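Local coordinates for lytic polysaccharide monooxygenase (Neurospora crassa, PDB 4QI8), which probably catalyses copper-dependent oxidative cleavage of beta-1,4-glucosidic bonds in cellulose, drawing on oxygen and an external reductant, at residues Y2-V7 against P68-P73; G74-Y79 against Y103-T108; R139-G144 against A154-S159. All coordinates share one frame; numbering follows the deposited sequence. Where two conformers were deposited one is given.

Contact 1: Y2-V7 against P68-P73; sequences YTFPKV and PSVYHP. With CU (copper (II) ion), chain C.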
loop_
_atom_site.group_PDB
_atom_site.type_symbol
_atom_site.label_atom_id
_atom_site.label_comp_id
_atom_site.label_asym_id
_atom_site.label_seq_id
_atom_site.Cartn_x
_atom_site.Cartn_y
_atom_site.Cartn_z
ATOM N N TYR A 2 -3.154 -11.487 7.322
ATOM C CA TYR A 2 -3.640 -10.294 8.011
ATOM C C TYR A 2 -4.345 -9.411 6.989
ATOM O O TYR A 2 -4.045 -9.451 5.788
ATOM C CB TYR A 2 -2.512 -9.509 8.737
ATOM C CG TYR A 2 -1.157 -9.698 8.110
ATOM C CD1 TYR A 2 -0.326 -10.740 8.513
ATOM C CD2 TYR A 2 -0.720 -8.876 7.073
ATOM C CE1 TYR A 2 0.891 -10.957 7.908
ATOM C CE2 TYR A 2 0.516 -9.080 6.470
ATOM C CZ TYR A 2 1.313 -10.128 6.895
ATOM O OH TYR A 2 2.533 -10.352 6.291
ATOM N N THR A 3 -5.300 -8.646 7.489
ATOM C CA THR A 3 -5.933 -7.592 6.730
ATOM C C THR A 3 -5.340 -6.241 7.141
ATOM O O THR A 3 -4.620 -6.130 8.126
ATOM C CB THR A 3 -7.433 -7.560 7.009
ATOM O OG1 THR A 3 -7.610 -7.256 8.388
ATOM C CG2 THR A 3 -8.118 -8.892 6.660
ATOM N N PHE A 4 -5.681 -5.220 6.364
ATOM C CA PHE A 4 -5.397 -3.825 6.693
ATOM C C PHE A 4 -6.730 -3.070 6.725
ATOM O O PHE A 4 -7.116 -2.418 5.756
ATOM C CB PHE A 4 -4.396 -3.223 5.703
ATOM C CG PHE A 4 -3.015 -3.772 5.866
ATOM C CD1 PHE A 4 -2.181 -3.268 6.844
ATOM C CD2 PHE A 4 -2.543 -4.790 5.054
ATOM C CE1 PHE A 4 -0.917 -3.782 7.031
ATOM C CE2 PHE A 4 -1.267 -5.307 5.252
ATOM C CZ PHE A 4 -0.457 -4.792 6.231
ATOM N N PRO A 5 -7.476 -3.200 7.834
ATOM C CA PRO A 5 -8.890 -2.807 7.797
ATOM C C PRO A 5 -9.212 -1.385 8.259
ATOM O O PRO A 5 -10.362 -0.971 8.156
ATOM C CB PRO A 5 -9.526 -3.813 8.752
ATOM C CG PRO A 5 -8.456 -3.995 9.808
ATOM C CD PRO A 5 -7.151 -3.972 9.050
ATOM N N LYS A 6 -8.224 -0.656 8.767
ATOM C CA LYS A 6 -8.458 0.622 9.429
ATOM C C LYS A 6 -7.412 1.637 9.073
ATOM O O LYS A 6 -6.248 1.301 8.916
ATOM C CB LYS A 6 -8.335 0.471 10.952
ATOM C CG LYS A 6 -9.390 -0.332 11.634
ATOM C CD LYS A 6 -9.212 -0.153 13.134
ATOM C CE LYS A 6 -9.985 -1.152 13.995
ATOM N NZ LYS A 6 -11.451 -0.912 14.125
ATOM N N VAL A 7 -7.839 2.897 9.007
ATOM C CA VAL A 7 -6.922 4.016 9.020
ATOM C C VAL A 7 -7.482 5.066 9.968
ATOM O O VAL A 7 -8.698 5.178 10.131
ATOM C CB VAL A 7 -6.693 4.574 7.602
ATOM C CG1 VAL A 7 -7.971 5.149 7.031
ATOM C CG2 VAL A 7 -5.594 5.613 7.603
ATOM N N PRO A 68 -4.355 -9.531 12.208
ATOM C CA PRO A 68 -3.622 -9.246 13.449
ATOM C C PRO A 68 -2.291 -8.611 13.024
ATOM O O PRO A 68 -2.210 -8.040 11.941
ATOM C CB PRO A 68 -3.443 -10.666 14.042
ATOM C CG PRO A 68 -3.229 -11.504 12.818
ATOM C CD PRO A 68 -4.228 -10.944 11.805
ATOM N N SER A 69 -1.289 -8.597 13.895
ATOM C CA SER A 69 -0.032 -7.947 13.570
ATOM C C SER A 69 0.653 -8.631 12.388
ATOM O O SER A 69 0.517 -9.821 12.215
ATOM C CB SER A 69 0.903 -8.005 14.772
ATOM O OG SER A 69 0.276 -7.364 15.898
ATOM N N VAL A 70 1.364 -7.843 11.605
ATOM C CA VAL A 70 2.152 -8.363 10.491
ATOM C C VAL A 70 3.216 -9.319 11.024
ATOM O O VAL A 70 3.935 -8.988 11.969
ATOM C CB VAL A 70 2.828 -7.203 9.739
ATOM C CG1 VAL A 70 3.819 -7.723 8.702
ATOM C CG2 VAL A 70 1.779 -6.314 9.091
ATOM N N TYR A 71 3.335 -10.495 10.414
ATOM C CA TYR A 71 4.309 -11.473 10.890
ATOM C C TYR A 71 5.056 -12.220 9.802
ATOM O O TYR A 71 5.939 -12.999 10.113
ATOM C CB TYR A 71 3.664 -12.467 11.854
ATOM C CG TYR A 71 2.585 -13.325 11.259
ATOM C CD1 TYR A 71 2.875 -14.554 10.670
ATOM C CD2 TYR A 71 1.270 -12.903 11.274
ATOM C CE1 TYR A 71 1.871 -15.341 10.138
ATOM C CE2 TYR A 71 0.268 -13.674 10.746
ATOM C CZ TYR A 71 0.568 -14.891 10.173
ATOM O OH TYR A 71 -0.462 -15.656 9.660
ATOM N N HIS A 72 4.727 -12.003 8.537
ATOM C CA HIS A 72 5.563 -12.560 7.474
ATOM C C HIS A 72 6.685 -11.567 7.187
ATOM O O HIS A 72 6.496 -10.354 7.342
ATOM C CB HIS A 72 4.775 -12.827 6.195
ATOM C CG HIS A 72 3.662 -13.817 6.347
ATOM N ND1 HIS A 72 3.869 -15.104 6.797
ATOM C CD2 HIS A 72 2.343 -13.729 6.054
ATOM C CE1 HIS A 72 2.716 -15.755 6.783
ATOM N NE2 HIS A 72 1.774 -14.945 6.343
ATOM N N PRO A 73 7.850 -12.062 6.739
ATOM C CA PRO A 73 8.963 -11.163 6.417
ATOM C C PRO A 73 8.763 -10.487 5.067
ATOM O O PRO A 73 8.389 -11.132 4.090
ATOM C CB PRO A 73 10.156 -12.110 6.361
ATOM C CG PRO A 73 9.563 -13.413 5.910
ATOM C CD PRO A 73 8.221 -13.479 6.584
HETATM CU CU CU C . -0.112 -15.535 5.993
HETATM O O HOH W 1 0.053 -17.331 7.735
HETATM O O HOH W 2 0.647 -16.902 4.667
#

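Contact 2: G74-Y79 against Y103-T108; sequences GPMQFY and YHEQPT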
loop_
_atom_site.group_PDB
_atom_site.type_symbol
_atom_site.label_atom_id
_atom_site.label_comp_id
_atom_site.label_asym_id
_atom_site.label_seq_id
_atom_site.Cartn_x
_atom_site.Cartn_y
_atom_site.Cartn_z
ATOM N N GLY A 74 9.036 -9.194 5.014
ATOM C CA GLY A 74 8.992 -8.452 3.781
ATOM C C GLY A 74 8.567 -7.020 4.011
ATOM O O GLY A 74 8.323 -6.608 5.151
ATOM N N PRO A 75 8.484 -6.247 2.924
ATOM C CA PRO A 75 8.270 -4.804 3.045
ATOM C C PRO A 75 6.813 -4.351 3.068
ATOM O O PRO A 75 5.975 -4.858 2.321
ATOM C CB PRO A 75 8.912 -4.265 1.769
ATOM C CG PRO A 75 8.661 -5.352 0.782
ATOM C CD PRO A 75 8.880 -6.620 1.553
ATOM N N MET A 76 6.543 -3.366 3.919
ATOM C CA MET A 76 5.394 -2.491 3.720
ATOM C C MET A 76 5.697 -1.464 2.639
ATOM O O MET A 76 6.812 -0.924 2.572
ATOM C CB MET A 76 5.057 -1.717 4.992
ATOM C CG MET A 76 4.552 -2.554 6.130
ATOM S SD MET A 76 2.987 -3.404 5.794
ATOM C CE MET A 76 1.920 -2.049 5.416
ATOM N N GLN A 77 4.691 -1.145 1.830
ATOM C CA GLN A 77 4.780 -0.045 0.868
ATOM C C GLN A 77 3.433 0.672 0.835
ATOM O O GLN A 77 2.386 0.044 1.007
ATOM C CB GLN A 77 5.177 -0.538 -0.531
ATOM C CG GLN A 77 6.295 -1.562 -0.501
ATOM C CD GLN A 77 7.005 -1.795 -1.825
ATOM O OE1 GLN A 77 8.210 -2.036 -1.840
ATOM N NE2 GLN A 77 6.273 -1.748 -2.929
ATOM N N PHE A 78 3.469 1.985 0.614
ATOM C CA PHE A 78 2.257 2.797 0.522
ATOM C C PHE A 78 2.288 3.671 -0.722
ATOM O O PHE A 78 3.328 4.240 -1.071
ATOM C CB PHE A 78 2.091 3.697 1.762
ATOM C CG PHE A 78 1.844 2.945 3.042
ATOM C CD1 PHE A 78 0.564 2.515 3.375
ATOM C CD2 PHE A 78 2.888 2.662 3.913
ATOM C CE1 PHE A 78 0.339 1.831 4.544
ATOM C CE2 PHE A 78 2.658 1.956 5.079
ATOM C CZ PHE A 78 1.386 1.541 5.390
ATOM N N TYR A 79 1.130 3.797 -1.366
ATOM C CA TYR A 79 0.964 4.611 -2.555
ATOM C C TYR A 79 -0.264 5.500 -2.398
ATOM O O TYR A 79 -1.244 5.121 -1.745
ATOM C CB TYR A 79 0.732 3.756 -3.792
ATOM C CG TYR A 79 1.857 2.865 -4.269
ATOM C CD1 TYR A 79 2.208 1.707 -3.590
ATOM C CD2 TYR A 79 2.545 3.163 -5.450
ATOM C CE1 TYR A 79 3.222 0.870 -4.074
ATOM C CE2 TYR A 79 3.531 2.328 -5.942
ATOM C CZ TYR A 79 3.871 1.196 -5.255
ATOM O OH TYR A 79 4.844 0.381 -5.774
ATOM N N TYR A 103 6.122 5.590 0.363
ATOM C CA TYR A 103 6.946 4.892 1.335
ATOM C C TYR A 103 7.234 3.492 0.831
ATOM O O TYR A 103 6.338 2.824 0.313
ATOM C CB TYR A 103 6.227 4.791 2.693
ATOM C CG TYR A 103 6.956 3.905 3.687
ATOM C CD1 TYR A 103 6.686 2.547 3.773
ATOM C CD2 TYR A 103 7.929 4.427 4.532
ATOM C CE1 TYR A 103 7.368 1.739 4.658
ATOM C CE2 TYR A 103 8.619 3.623 5.429
ATOM C CZ TYR A 103 8.331 2.282 5.493
ATOM O OH TYR A 103 9.013 1.474 6.381
ATOM N N HIS A 104 8.463 3.032 1.026
ATOM C CA HIS A 104 8.736 1.606 0.989
ATOM C C HIS A 104 9.776 1.233 2.027
ATOM O O HIS A 104 10.645 2.028 2.385
ATOM C CB HIS A 104 9.060 1.081 -0.423
ATOM C CG HIS A 104 10.324 1.592 -1.052
ATOM N ND1 HIS A 104 10.512 1.487 -2.407
ATOM C CD2 HIS A 104 11.462 2.138 -0.552
ATOM C CE1 HIS A 104 11.701 1.960 -2.726
ATOM N NE2 HIS A 104 12.299 2.369 -1.620
ATOM N N GLU A 105 9.656 0.006 2.511
ATOM C CA GLU A 105 10.495 -0.493 3.589
ATOM C C GLU A 105 11.740 -1.188 3.061
ATOM O O GLU A 105 11.656 -2.045 2.187
ATOM C CB GLU A 105 9.677 -1.487 4.411
ATOM C CG GLU A 105 10.411 -2.076 5.597
ATOM C CD GLU A 105 9.548 -3.028 6.413
ATOM O OE1 GLU A 105 8.307 -3.053 6.215
ATOM O OE2 GLU A 105 10.125 -3.749 7.261
ATOM N N GLN A 106 12.894 -0.824 3.612
ATOM C CA GLN A 106 14.128 -1.570 3.411
ATOM C C GLN A 106 14.409 -2.430 4.632
ATOM O O GLN A 106 14.252 -1.967 5.757
ATOM C CB GLN A 106 15.300 -0.614 3.194
ATOM C CG GLN A 106 15.423 -0.130 1.769
ATOM C CD GLN A 106 16.087 -1.161 0.879
ATOM O OE1 GLN A 106 17.276 -1.450 1.033
ATOM N NE2 GLN A 106 15.331 -1.718 -0.063
ATOM N N PRO A 107 14.859 -3.674 4.424
ATOM C CA PRO A 107 15.264 -4.502 5.558
ATOM C C PRO A 107 16.608 -4.068 6.104
ATOM O O PRO A 107 17.342 -3.331 5.447
ATOM C CB PRO A 107 15.405 -5.885 4.930
ATOM C CG PRO A 107 15.860 -5.600 3.526
ATOM C CD PRO A 107 15.163 -4.319 3.135
ATOM N N THR A 108 16.909 -4.533 7.305
ATOM C CA THR A 108 18.250 -4.485 7.832
ATOM C C THR A 108 18.986 -5.727 7.338
ATOM O O THR A 108 18.442 -6.837 7.352
ATOM C CB THR A 108 18.206 -4.442 9.361
ATOM O OG1 THR A 108 17.528 -3.256 9.788
ATOM C CG2 THR A 108 19.599 -4.497 9.959
#

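Contact 3: R139-G144 against A154-S159; sequences RAEHIG and AQFYIS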
loop_
_atom_site.group_PDB
_atom_site.type_symbol
_atom_site.label_atom_id
_atom_site.label_comp_id
_atom_site.label_asym_id
_atom_site.label_seq_id
_atom_site.Cartn_x
_atom_site.Cartn_y
_atom_site.Cartn_z
ATOM N N ARG A 139 -3.213 3.319 -0.870
ATOM C CA ARG A 139 -3.045 1.879 -0.986
ATOM C C ARG A 139 -1.962 1.414 -0.023
ATOM O O ARG A 139 -0.837 1.911 -0.056
ATOM C CB ARG A 139 -2.675 1.510 -2.427
ATOM C CG ARG A 139 -2.359 0.047 -2.670
ATOM C CD ARG A 139 -2.032 -0.177 -4.137
ATOM N NE ARG A 139 -1.698 -1.569 -4.431
ATOM C CZ ARG A 139 -0.504 -2.109 -4.241
ATOM N NH1 ARG A 139 0.498 -1.361 -3.789
ATOM N NH2 ARG A 139 -0.304 -3.390 -4.514
ATOM N N ALA A 140 -2.320 0.439 0.813
ATOM C CA ALA A 140 -1.407 -0.239 1.726
ATOM C C ALA A 140 -1.092 -1.606 1.162
ATOM O O ALA A 140 -2.002 -2.313 0.733
ATOM C CB ALA A 140 -2.066 -0.409 3.080
ATOM N N GLU A 141 0.179 -1.992 1.198
ATOM C CA GLU A 141 0.535 -3.369 0.923
ATOM C C GLU A 141 1.659 -3.835 1.821
ATOM O O GLU A 141 2.588 -3.087 2.131
ATOM C CB GLU A 141 0.908 -3.614 -0.542
ATOM C CG GLU A 141 2.308 -3.180 -0.934
ATOM C CD GLU A 141 2.589 -3.297 -2.425
ATOM O OE1 GLU A 141 3.335 -2.427 -2.926
ATOM O OE2 GLU A 141 2.031 -4.196 -3.103
ATOM N N HIS A 142 1.543 -5.090 2.227
ATOM C CA HIS A 142 2.657 -5.822 2.770
ATOM C C HIS A 142 2.970 -6.952 1.800
ATOM O O HIS A 142 2.057 -7.645 1.339
ATOM C CB HIS A 142 2.354 -6.421 4.138
ATOM C CG HIS A 142 3.579 -6.980 4.761
ATOM N ND1 HIS A 142 3.758 -8.326 5.004
ATOM C CD2 HIS A 142 4.741 -6.368 5.083
ATOM C CE1 HIS A 142 4.978 -8.507 5.475
ATOM N NE2 HIS A 142 5.595 -7.339 5.524
ATOM N N ILE A 143 4.254 -7.153 1.514
ATOM C CA ILE A 143 4.669 -8.216 0.605
ATOM C C ILE A 143 5.412 -9.276 1.403
ATOM O O ILE A 143 6.552 -9.070 1.813
ATOM C CB ILE A 143 5.560 -7.692 -0.549
ATOM C CG1 ILE A 143 4.973 -6.411 -1.156
ATOM C CG2 ILE A 143 5.684 -8.771 -1.595
ATOM C CD1 ILE A 143 5.826 -5.785 -2.265
ATOM N N GLY A 144 4.757 -10.409 1.651
ATOM C CA GLY A 144 5.369 -11.504 2.381
ATOM C C GLY A 144 6.244 -12.324 1.460
ATOM O O GLY A 144 5.760 -12.882 0.471
ATOM N N ALA A 154 5.130 -14.867 -3.887
ATOM C CA ALA A 154 5.061 -13.691 -3.024
ATOM C C ALA A 154 3.611 -13.465 -2.612
ATOM O O ALA A 154 2.696 -13.631 -3.408
ATOM C CB ALA A 154 5.618 -12.479 -3.750
ATOM N N GLN A 155 3.417 -13.053 -1.367
ATOM C CA GLN A 155 2.081 -12.913 -0.787
ATOM C C GLN A 155 1.780 -11.443 -0.519
ATOM O O GLN A 155 2.351 -10.835 0.387
ATOM C CB GLN A 155 1.995 -13.706 0.524
ATOM C CG GLN A 155 2.225 -15.190 0.311
ATOM C CD GLN A 155 2.147 -16.018 1.576
ATOM O OE1 GLN A 155 1.957 -15.500 2.688
ATOM N NE2 GLN A 155 2.318 -17.324 1.412
ATOM N N PHE A 156 0.870 -10.869 -1.299
ATOM C CA PHE A 156 0.514 -9.458 -1.151
ATOM C C PHE A 156 -0.745 -9.306 -0.293
ATOM O O PHE A 156 -1.800 -9.870 -0.607
ATOM C CB PHE A 156 0.269 -8.804 -2.518
ATOM C CG PHE A 156 1.478 -8.761 -3.418
ATOM C CD1 PHE A 156 1.856 -9.864 -4.169
ATOM C CD2 PHE A 156 2.203 -7.590 -3.548
ATOM C CE1 PHE A 156 2.953 -9.799 -5.009
ATOM C CE2 PHE A 156 3.292 -7.524 -4.392
ATOM C CZ PHE A 156 3.665 -8.634 -5.120
ATOM N N TYR A 157 -0.625 -8.528 0.780
ATOM C CA TYR A 157 -1.733 -8.238 1.693
ATOM C C TYR A 157 -2.040 -6.748 1.520
ATOM O O TYR A 157 -1.198 -5.911 1.809
ATOM C CB TYR A 157 -1.331 -8.574 3.139
ATOM C CG TYR A 157 -0.970 -10.032 3.316
ATOM C CD1 TYR A 157 -1.958 -10.974 3.618
ATOM C CD2 TYR A 157 0.344 -10.480 3.181
ATOM C CE1 TYR A 157 -1.649 -12.310 3.773
ATOM C CE2 TYR A 157 0.659 -11.820 3.343
ATOM C CZ TYR A 157 -0.342 -12.729 3.636
ATOM O OH TYR A 157 -0.076 -14.070 3.798
ATOM N N ILE A 158 -3.227 -6.434 1.002
ATOM C CA ILE A 158 -3.534 -5.125 0.421
ATOM C C ILE A 158 -4.863 -4.576 0.922
ATOM O O ILE A 158 -5.815 -5.344 1.108
ATOM C CB ILE A 158 -3.601 -5.248 -1.125
ATOM C CG1 ILE A 158 -2.224 -5.595 -1.694
ATOM C CG2 ILE A 158 -4.150 -3.979 -1.780
ATOM C CD1 ILE A 158 -2.290 -6.215 -3.089
ATOM N N SER A 159 -4.945 -3.254 1.073
ATOM C CA SER A 159 -6.240 -2.577 1.064
ATOM C C SER A 159 -6.037 -1.142 0.607
ATOM O O SER A 159 -4.907 -0.676 0.467
ATOM C CB SER A 159 -6.908 -2.602 2.448
ATOM O OG SER A 159 -6.215 -1.734 3.322
#

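Contact 1: Y2-V7 against P68-P73
Y2 lies across V70, Y71 and H72 in a largely aromatic contact that joins the N-terminal end of the chain to the loop between strands 61-67 and 76-82, next to the copper. No hydrogen bond runs between the two segments; the fit depends on one tyrosine ring with neighbours on several sides. V70 CA sits over a face of the Y2 ring, 4.0 Å from its centroid. The rim of that ring, at CD1, is turned toward the face of Y71, reaching its CE2 at 3.7 Å in an offset edge-to-face pair with planes 74° apart. At the far end Y2 OH comes to 3.3 Å from H72 CB and lies near the plane of the imidazole, while its hydrogen bond goes to H142. The Y2 chi1 of 27° departs from a staggered value, which suggests that packing holds CG in a slightly strained position. F4 adds its CZ against V70 CG2 at 3.9 Å, the two side chains crossing at about a right angle. H72 itself binds the copper through NE2 at 2.0 Å, and its ring also stacks with that of H146. Y71 OH meets a copper-bound water at 2.6 Å and also pairs with the amino group of H1. With H1 N on the same metal, this is the surrounding of the histidine brace, the copper site characteristic of AA9 monooxygenases.

Contact 2: G74-Y79 against Y103-T108
E105 reaches toward M76 with an extended side chain, its CG anti to the backbone N (chi1 -179°), and the carboxylate arrives directly at the M76 amide. The bond from M76 N to E105 OE1 is 2.9 Å long and almost straight, at 177°; the donor comes from the anti side of the oxygen, somewhat out of the carboxylate plane. A backbone bond of 3.0 Å runs the other way, from E105 N to M76 O, so E105 pairs with both the backbone N-H and the C=O of M76. Y103 and F78 share a face of the sheet. Y103 brings its ring obliquely against M76 O, with CE1 3.4 Å from that oxygen. Its CD1 also touches F78 CD2 at 3.8 Å, near the plane of the phenylalanine and therefore at the rim of that ring. In the backbone of this pair, F78 N donates to Y103 O at 3.0 Å, whereas the return bond from Y103 N is weak. On the reverse face, Q77 crosses H104 obliquely: Q77 OE1 rests 3.5 Å from H104 CB, with amide and imidazole planes 34° apart. The polar end of Q77 is engaged by N206 and E141, and H104 ND1 by K101. E105 OE2 receives S117 N, so both oxygens of this buried carboxylate take backbone N-H donors, an environment that would probably help it carry a negative charge where strand 99-104 gives way to loop.

Contact 3: R139-G144 against A154-S159
I143 and F156 each set the first branch of the side chain anti to the carbonyl carbon (I143 CG1 at chi1 -45°, F156 CG at chi1 -64°), and the two lie side by side, pointing the same way. The other branch of I143, CG2, anti to the backbone N, sits over a face of the F156 ring, 4.1 Å from the centroid and offset toward the rim, while I143 CD1 touches CE2 at 3.7 Å. E141 approaches the same ring from its edge: OE2 is 3.4 Å from F156 CD2 and near the ring plane, the carboxylate being turned 39° against it. R139 NH2 forms a salt bridge of 2.8 Å with E141 OE2, coming from above the carboxylate plane; NH2 also bonds I40 O and rests against I158 CD1. E141, I143, F156 and I158 share one face of an antiparallel pair with regular bonding: A140 with S159, H142 with Y157 and G144 with Q155 each exchange two backbone hydrogen bonds. On the other face Y157 donates its hydroxyl to Q155 OE1 at 2.7 Å, a bond that links the copper-site tyrosine to Q155, a probable O2-binding residue. Y185 engages E141 OE1. The hairpin lies inside the larger sheet: strand 76-82 flanks 134-144 and strand 54-57 flanks 155-166, with helix 39-42 against F156 and I158, and strand 3-8 packing F4 on H142 and Y157.

How the contacts relate
Contacts 2 and 3 are buried and belong to one sheet, in which strands 76-82 and 134-144 are neighbours; Y79 O and R139 N help to join them. Contact 1 is only partly buried and joins the N-terminal end of the chain to the loop that carries a copper ligand. Their chemistry follows this placing: contact 1 relies on ring packing and metal ligation, contact 2 combines strand pairing with a buried carboxylate, and contact 3 adds a full ladder of backbone bonds and an internal salt bridge. H142 lies between all three, facing Y2 of contact 1 and, through a weak NE2 bond, G74 O of contact 2, while S159 OG pairs with F4 O between the two sheets.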